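Local coordinates for ABC transporter, solute-binding protein (Staphylococcus aureus, PDB 6LKK), which binds glucose 6-phosphate in the cleft of a solute-binding-protein fold and probably acts as the extracellular sensor of a two-component system, at residues A[81-84]-A[85-88]; A[113-116]-A[117-121]; A[193-197]-A[198-202]. One frame throughout, in Å; residues are numbered along the deposited sequence.

Interaction 1 (A[81-84]-A[85-88])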
loop_
_atom_site.group_PDB
_atom_site.type_symbol
_atom_site.label_atom_id
_atom_site.label_comp_id
_atom_site.label_asym_id
_atom_site.label_seq_id
_atom_site.Cartn_x
_atom_site.Cartn_y
_atom_site.Cartn_z
ATOM N N GLN A 81 -18.709 3.135 -4.456
ATOM C CA GLN A 81 -17.506 3.355 -3.671
ATOM C C GLN A 81 -17.612 4.624 -2.838
ATOM O O GLN A 81 -18.351 5.555 -3.171
ATOM C CB GLN A 81 -16.281 3.433 -4.581
ATOM C CG GLN A 81 -15.975 2.122 -5.264
ATOM C CD GLN A 81 -14.686 2.157 -6.049
ATOM O OE1 GLN A 81 -14.124 3.224 -6.299
ATOM N NE2 GLN A 81 -14.205 0.983 -6.441
ATOM N N LEU A 82 -16.860 4.643 -1.740
ATOM C CA LEU A 82 -16.786 5.819 -0.886
ATOM C C LEU A 82 -16.482 7.060 -1.715
ATOM O O LEU A 82 -15.581 7.057 -2.558
ATOM C CB LEU A 82 -15.716 5.610 0.187
ATOM C CG LEU A 82 -16.053 4.505 1.191
ATOM C CD1 LEU A 82 -14.831 4.112 2.004
ATOM C CD2 LEU A 82 -17.189 4.947 2.106
ATOM N N GLU A 83 -17.240 8.128 -1.456
ATOM C CA GLU A 83 -17.213 9.301 -2.326
ATOM C C GLU A 83 -15.826 9.930 -2.383
ATOM O O GLU A 83 -15.413 10.445 -3.429
ATOM C CB GLU A 83 -18.237 10.330 -1.838
ATOM C CG GLU A 83 -19.654 9.787 -1.637
ATOM C CD GLU A 83 -20.539 9.955 -2.856
ATOM O OE1 GLU A 83 -21.748 9.657 -2.754
ATOM O OE2 GLU A 83 -20.034 10.386 -3.913
ATOM N N ASP A 84 -15.091 9.905 -1.272
ATOM C CA ASP A 84 -13.834 10.637 -1.184
ATOM C C ASP A 84 -12.660 9.918 -1.838
ATOM O O ASP A 84 -11.613 10.543 -2.033
ATOM C CB ASP A 84 -13.485 10.912 0.281
ATOM C CG ASP A 84 -14.453 11.871 0.942
ATOM O OD1 ASP A 84 -15.052 12.701 0.228
ATOM O OD2 ASP A 84 -14.610 11.798 2.179
ATOM N N TYR A 85 -12.797 8.634 -2.181
ATOM C CA TYR A 85 -11.646 7.826 -2.570
ATOM C C TYR A 85 -11.812 7.171 -3.936
ATOM O O TYR A 85 -11.116 6.199 -4.241
ATOM C CB TYR A 85 -11.372 6.769 -1.500
ATOM C CG TYR A 85 -11.207 7.373 -0.127
ATOM C CD1 TYR A 85 -10.140 8.210 0.154
ATOM C CD2 TYR A 85 -12.120 7.111 0.886
ATOM C CE1 TYR A 85 -9.981 8.770 1.400
ATOM C CE2 TYR A 85 -11.969 7.668 2.142
ATOM C CZ TYR A 85 -10.896 8.497 2.390
ATOM O OH TYR A 85 -10.734 9.058 3.636
ATOM N N ARG A 86 -12.700 7.689 -4.776
ATOM C CA ARG A 86 -12.821 7.172 -6.131
ATOM C C ARG A 86 -11.652 7.640 -6.986
ATOM O O ARG A 86 -11.214 8.792 -6.898
ATOM C CB ARG A 86 -14.141 7.619 -6.752
ATOM C CG ARG A 86 -15.343 7.016 -6.071
ATOM C CD ARG A 86 -16.634 7.622 -6.561
ATOM N NE ARG A 86 -17.758 7.174 -5.751
ATOM C CZ ARG A 86 -19.033 7.305 -6.098
ATOM N NH1 ARG A 86 -19.356 7.869 -7.254
ATOM N NH2 ARG A 86 -19.986 6.865 -5.290
ATOM N N SER A 87 -11.142 6.736 -7.814
ATOM C CA SER A 87 -10.013 7.059 -8.672
ATOM C C SER A 87 -10.377 8.179 -9.636
ATOM O O SER A 87 -11.447 8.163 -10.250
ATOM C CB SER A 87 -9.580 5.822 -9.455
ATOM O OG SER A 87 -8.655 6.167 -10.469
ATOM N N ASN A 88 -9.479 9.158 -9.762
ATOM C CA ASN A 88 -9.560 10.171 -10.805
ATOM C C ASN A 88 -8.676 9.821 -11.995
ATOM O O ASN A 88 -8.370 10.692 -12.818
ATOM C CB ASN A 88 -9.186 11.543 -10.242
ATOM C CG ASN A 88 -7.710 11.658 -9.897
ATOM O OD1 ASN A 88 -6.978 10.668 -9.891
ATOM N ND2 ASN A 88 -7.271 12.875 -9.596
HETATM O O HOH W 1 -12.445 4.157 -8.259
HETATM O O HOH W 2 -13.462 10.724 -4.978
#

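Interaction 2 (A[113-116]-A[117-121])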
loop_
_atom_site.group_PDB
_atom_site.type_symbol
_atom_site.label_atom_id
_atom_site.label_comp_id
_atom_site.label_asym_id
_atom_site.label_seq_id
_atom_site.Cartn_x
_atom_site.Cartn_y
_atom_site.Cartn_z
ATOM N N LYS A 113 8.891 6.797 24.202
ATOM C CA LYS A 113 7.599 7.176 23.640
ATOM C C LYS A 113 7.725 7.393 22.138
ATOM O O LYS A 113 8.606 8.128 21.681
ATOM C CB LYS A 113 7.065 8.449 24.298
ATOM C CG LYS A 113 6.747 8.338 25.782
ATOM C CD LYS A 113 5.807 9.469 26.205
ATOM C CE LYS A 113 6.229 10.148 27.503
ATOM N NZ LYS A 113 5.761 11.566 27.562
ATOM N N ILE A 114 6.836 6.765 21.373
ATOM C CA ILE A 114 6.782 6.936 19.923
ATOM C C ILE A 114 5.317 7.135 19.552
ATOM O O ILE A 114 4.549 6.169 19.476
ATOM C CB ILE A 114 7.393 5.754 19.164
ATOM C CG1 ILE A 114 8.871 5.595 19.542
ATOM C CG2 ILE A 114 7.262 5.976 17.665
ATOM C CD1 ILE A 114 9.519 4.336 19.014
ATOM N N ARG A 115 4.930 8.386 19.315
ATOM C CA ARG A 115 3.578 8.734 18.906
ATOM C C ARG A 115 3.476 9.129 17.440
ATOM O O ARG A 115 2.358 9.229 16.922
ATOM C CB ARG A 115 3.042 9.896 19.758
ATOM C CG ARG A 115 2.536 9.503 21.138
ATOM C CD ARG A 115 3.661 9.130 22.089
ATOM N NE ARG A 115 3.146 8.834 23.424
ATOM C CZ ARG A 115 2.991 9.729 24.397
ATOM N NH1 ARG A 115 2.505 9.347 25.569
ATOM N NH2 ARG A 115 3.325 10.999 24.213
ATOM N N GLY A 116 4.594 9.355 16.766
ATOM C CA GLY A 116 4.550 9.839 15.402
ATOM C C GLY A 116 5.939 10.100 14.867
ATOM O O GLY A 116 6.931 9.601 15.401
ATOM N N TYR A 117 5.996 10.904 13.801
ATOM C CA TYR A 117 7.253 11.106 13.085
ATOM C C TYR A 117 8.265 11.883 13.919
ATOM O O TYR A 117 9.461 11.570 13.896
ATOM C CB TYR A 117 6.996 11.826 11.764
ATOM C CG TYR A 117 6.272 10.987 10.741
ATOM C CD1 TYR A 117 6.872 9.870 10.175
ATOM C CD2 TYR A 117 4.990 11.321 10.330
ATOM C CE1 TYR A 117 6.206 9.108 9.235
ATOM C CE2 TYR A 117 4.323 10.567 9.395
ATOM C CZ TYR A 117 4.932 9.463 8.852
ATOM O OH TYR A 117 4.257 8.719 7.920
ATOM N N GLN A 118 7.817 12.909 14.646
ATOM C CA GLN A 118 8.752 13.704 15.439
ATOM C C GLN A 118 9.462 12.846 16.477
ATOM O O GLN A 118 10.666 13.008 16.711
ATOM C CB GLN A 118 8.021 14.861 16.116
ATOM C CG GLN A 118 7.524 15.919 15.152
ATOM C CD GLN A 118 7.118 17.204 15.850
ATOM O OE1 GLN A 118 7.489 17.443 17.000
ATOM N NE2 GLN A 118 6.349 18.037 15.156
ATOM N N ASP A 119 8.735 11.920 17.104
ATOM C CA ASP A 119 9.333 11.063 18.122
ATOM C C ASP A 119 10.397 10.142 17.542
ATOM O O ASP A 119 11.293 9.704 18.271
ATOM C CB ASP A 119 8.252 10.232 18.810
ATOM C CG ASP A 119 7.359 11.062 19.707
ATOM O OD1 ASP A 119 7.664 12.255 19.924
ATOM O OD2 ASP A 119 6.349 10.516 20.194
ATOM N N LEU A 120 10.315 9.822 16.249
ATOM C CA LEU A 120 11.331 8.968 15.646
ATOM C C LEU A 120 12.695 9.641 15.613
ATOM O O LEU A 120 13.710 8.951 15.461
ATOM C CB LEU A 120 10.909 8.566 14.232
ATOM C CG LEU A 120 9.683 7.657 14.114
ATOM C CD1 LEU A 120 9.369 7.401 12.650
ATOM C CD2 LEU A 120 9.892 6.337 14.846
ATOM N N LEU A 121 12.742 10.964 15.768
ATOM C CA LEU A 121 13.989 11.713 15.734
ATOM C C LEU A 121 14.684 11.777 17.088
ATOM O O LEU A 121 15.756 12.380 17.185
ATOM C CB LEU A 121 13.726 13.136 15.232
ATOM C CG LEU A 121 13.092 13.245 13.846
ATOM C CD1 LEU A 121 12.872 14.705 13.483
ATOM C CD2 LEU A 121 13.947 12.555 12.796
#

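Interaction 3 (A[193-197]-A[198-202])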
loop_
_atom_site.group_PDB
_atom_site.type_symbol
_atom_site.label_atom_id
_atom_site.label_comp_id
_atom_site.label_asym_id
_atom_site.label_seq_id
_atom_site.Cartn_x
_atom_site.Cartn_y
_atom_site.Cartn_z
ATOM N N ARG A 193 -0.232 -5.709 10.709
ATOM C CA ARG A 193 -1.207 -6.613 11.308
ATOM C C ARG A 193 -0.767 -8.064 11.181
ATOM O O ARG A 193 -0.923 -8.850 12.122
ATOM C CB ARG A 193 -2.573 -6.416 10.652
ATOM C CG ARG A 193 -3.659 -7.340 11.188
ATOM C CD ARG A 193 -4.976 -7.114 10.470
ATOM N NE ARG A 193 -6.021 -8.016 10.943
ATOM C CZ ARG A 193 -6.140 -9.289 10.579
ATOM N NH1 ARG A 193 -5.272 -9.833 9.738
ATOM N NH2 ARG A 193 -7.131 -10.023 11.064
ATOM N N THR A 194 -0.230 -8.443 10.019
ATOM C CA THR A 194 0.190 -9.823 9.798
ATOM C C THR A 194 1.165 -10.281 10.873
ATOM O O THR A 194 1.027 -11.374 11.433
ATOM C CB THR A 194 0.825 -9.956 8.413
ATOM O OG1 THR A 194 -0.161 -9.691 7.408
ATOM C CG2 THR A 194 1.397 -11.355 8.200
ATOM N N TRP A 195 2.162 -9.450 11.175
ATOM C CA TRP A 195 3.189 -9.851 12.123
ATOM C C TRP A 195 2.712 -9.732 13.563
ATOM O O TRP A 195 3.081 -10.566 14.400
ATOM C CB TRP A 195 4.455 -9.028 11.884
ATOM C CG TRP A 195 5.142 -9.441 10.623
ATOM C CD1 TRP A 195 4.812 -9.075 9.350
ATOM C CD2 TRP A 195 6.262 -10.326 10.509
ATOM N NE1 TRP A 195 5.664 -9.672 8.450
ATOM C CE2 TRP A 195 6.564 -10.443 9.138
ATOM C CE3 TRP A 195 7.042 -11.025 11.435
ATOM C CZ2 TRP A 195 7.614 -11.231 8.670
ATOM C CZ3 TRP A 195 8.084 -11.807 10.966
ATOM C CH2 TRP A 195 8.360 -11.903 9.597
ATOM N N LYS A 196 1.880 -8.735 13.874
ATOM C CA LYS A 196 1.323 -8.652 15.220
ATOM C C LYS A 196 0.446 -9.859 15.522
ATOM O O LYS A 196 0.474 -10.397 16.635
ATOM C CB LYS A 196 0.526 -7.358 15.395
ATOM C CG LYS A 196 0.090 -7.121 16.835
ATOM C CD LYS A 196 -0.503 -5.738 17.032
ATOM C CE LYS A 196 -0.943 -5.525 18.475
ATOM N NZ LYS A 196 0.207 -5.441 19.417
ATOM N N ASN A 197 -0.335 -10.310 14.540
ATOM C CA ASN A 197 -1.216 -11.452 14.743
ATOM C C ASN A 197 -0.473 -12.781 14.756
ATOM O O ASN A 197 -1.057 -13.790 15.167
ATOM C CB ASN A 197 -2.304 -11.472 13.670
ATOM C CG ASN A 197 -3.392 -10.445 13.928
ATOM O OD1 ASN A 197 -3.236 -9.555 14.765
ATOM N ND2 ASN A 197 -4.503 -10.565 13.211
ATOM N N LYS A 198 0.787 -12.810 14.321
ATOM C CA LYS A 198 1.649 -13.966 14.538
ATOM C C LYS A 198 2.319 -13.940 15.907
ATOM O O LYS A 198 3.166 -14.794 16.185
ATOM C CB LYS A 198 2.714 -14.052 13.440
ATOM C CG LYS A 198 2.174 -14.456 12.069
ATOM C CD LYS A 198 3.297 -14.690 11.057
ATOM C CE LYS A 198 4.047 -13.407 10.721
ATOM N NZ LYS A 198 5.141 -13.621 9.728
ATOM N N GLY A 199 1.962 -12.984 16.761
ATOM C CA GLY A 199 2.466 -12.941 18.117
ATOM C C GLY A 199 3.744 -12.160 18.311
ATOM O O GLY A 199 4.278 -12.155 19.429
ATOM N N TYR A 200 4.247 -11.493 17.279
ATOM C CA TYR A 200 5.484 -10.751 17.426
ATOM C C TYR A 200 5.238 -9.478 18.235
ATOM O O TYR A 200 4.125 -8.942 18.238
ATOM C CB TYR A 200 6.069 -10.411 16.061
ATOM C CG TYR A 200 6.617 -11.623 15.349
ATOM C CD1 TYR A 200 5.778 -12.470 14.640
ATOM C CD2 TYR A 200 7.972 -11.930 15.404
ATOM C CE1 TYR A 200 6.272 -13.585 13.996
ATOM C CE2 TYR A 200 8.473 -13.045 14.759
ATOM C CZ TYR A 200 7.618 -13.868 14.058
ATOM O OH TYR A 200 8.106 -14.982 13.412
ATOM N N PRO A 201 6.256 -8.988 18.953
ATOM C CA PRO A 201 6.105 -7.782 19.795
ATOM C C PRO A 201 6.089 -6.503 18.962
ATOM O O PRO A 201 7.043 -5.734 18.902
ATOM C CB PRO A 201 7.330 -7.863 20.710
ATOM C CG PRO A 201 8.352 -8.574 19.891
ATOM C CD PRO A 201 7.602 -9.577 19.067
ATOM N N VAL A 202 4.950 -6.279 18.307
ATOM C CA VAL A 202 4.765 -5.196 17.347
ATOM C C VAL A 202 3.617 -4.316 17.819
ATOM O O VAL A 202 2.514 -4.812 18.085
ATOM C CB VAL A 202 4.481 -5.739 15.933
ATOM C CG1 VAL A 202 4.020 -4.622 14.993
ATOM C CG2 VAL A 202 5.720 -6.415 15.367
HETATM O O HOH W 3 1.665 -9.795 19.006
#

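Interaction 1 (A[81-84]-A[85-88])
The carbonyl oxygen of Q81 is gripped by two nitrogens of R86. NE of R86 bonds to Q81 O at 3.1 Å, from above the carbonyl plane. NH2 of R86 bonds to the same Q81 O at 3.0 Å, and it lies in that plane. The oxygen itself sits at the edge of the guanidinium, in its plane, so the grip is side-on and fixes how the flat group is turned. The R86 chain is extended at both chi2 (172°) and chi3 (-171°), and this carries the guanidinium back to Q81, at the start of 81-84. On the way R86 CG passes 3.5 Å from L82 O.

E83 comes to one face of the guanidinium. E83 OE2 is 3.8 Å from R86 NH2, a long salt bridge with no N-H pointing at the oxygen. The E83 chain bends at chi2 (-93°), and the carboxylate lies nearly parallel to the guanidinium. Its other oxygen, OE1, makes a salt bridge with K257.

The backbone turns at 82-85. Y85 N bonds to L82 O at 3.2 Å, and E83 and D84 have the backbone angles of a type I beta turn. D84 CB lies over the centre of the Y85 ring, 3.9 Å from its centroid, as a CH-pi contact. L82 CB comes to the edge of that ring, 4.0 Å from Y85 CD2. One water joins Q81 OE1 to S87 N, and a second joins E83 O to R86 N.

The turn lies in the loop between strands 70-71 and 92-105. Y85 packs on L97 of strand 92-105 and on L213 and V215 of strand 213-221, the strand that also carries N214 and D216, which bind glucose 6-phosphate.

Interaction 2 (A[113-116]-A[117-121])
The R115 and D119 side chains cross obliquely, their guanidinium and carboxylate planes 36° apart. Their charged atoms do not meet; R115 NE stays 4.8 Å from D119 OD2. Within the arginine side chain, D119 OD2 meets the aliphatic part, with R115 CB at 3.4 Å. One face of the guanidinium is taken by the chain of K113, whose CD sits over its centre. The Y117 ring meets G116 C obliquely.

The main bond runs from backbone to side chain. R115 N donates to D119 OD2 at 2.7 Å and reaches it on the anti side, 19° out of the carboxylate plane. D119 CG lies beside its own backbone N (chi1 -71°), and the carboxylate points back at the chain that enters the turn. D119 CB also rests on K113 O, 3.6 Å away.

Residues 117-120 form a short turn with helical backbone angles, in the loop that links strands 92-105 and 129-132 of this solute-binding-protein fold. G116, almost fully extended, leads into it. L120 N makes a weak bond, 3.5 Å long, to G116 O. The first N-H groups of the turn, those of Y117 and Q118, are both taken by the carboxylate of E209.

On the buried side I114 and L120 cross at about a right angle. I114 CG2 touches L120 CD2 at 3.9 Å. L120 goes on to pack against A184 and L186 of strand 184-188 and F160 of helix 154-161. The Y117 ring leads away from the turn to helix 138-151, where its OH is hydrogen-bonded to H143 ND1.

Interaction 3 (A[193-197]-A[198-202])
K198 runs back along the helix end toward W195. K198 CB lies 3.6 Å from W195 O, and K198 CG lies 3.3 Å from T194 O. CD passes T194 O more loosely. The chain then bends at chi3 (-67°), and this brings its last two atoms over the indole. CE reaches T194 CG2 and also makes a CH-pi contact with the six-membered ring of W195. K198 NZ ends over the centre of that W195 ring, 3.3 Å from its centroid and almost on the normal: a face-on cation-pi contact.

These side chains stand where helix 189-197 stops in a Schellman motif. G199, with positive phi, is the C-prime residue. Y200 N bonds to W195 O at 3.2 Å, and G199 N bonds to K196 O at 3.0 Å. K198 N makes weak bonds to T194 O and W195 O.

Beyond the glycine, Y200 folds back on the helix. The edge of W195 meets the face of Y200, with CE3 of W195 over the centre of the Y200 ring and the ring planes at 62°. W195 thus has a cation on one face and an aromatic ring beside its edge, and it also packs on I174, E175 and A178 of helix 170-178. A water bridges K196 O and Y200 O. K196 leaves with CG anti to its backbone N (chi1 -172°), and its extended chain bends only at the last torsion, toward V202 O at the start of strand 202-205. There K196 NZ bonds to V202 O at 2.7 Å, nearly in line with the carbonyl.

In the fold
All three contacts are local turns in loops or at a helix end, and they do not touch one another. Interactions 1 and 3 lie at the surface, on opposite sides of the chain's centre; interaction 2 is partly buried. Interactions 1 and 2 flank strand 92-105 in sequence, while interaction 3 joins helix 189-197 to strand 202-205, which pairs with that strand. The chemistry differs. In interaction 1 an arginine grips a backbone carbonyl, and in interaction 2 an aspartate takes a backbone N-H. Interaction 3 relies on a lysine over an indole and a glycine-ended helix. The nearest atoms of interactions 2 and 3 are about 10 Å apart.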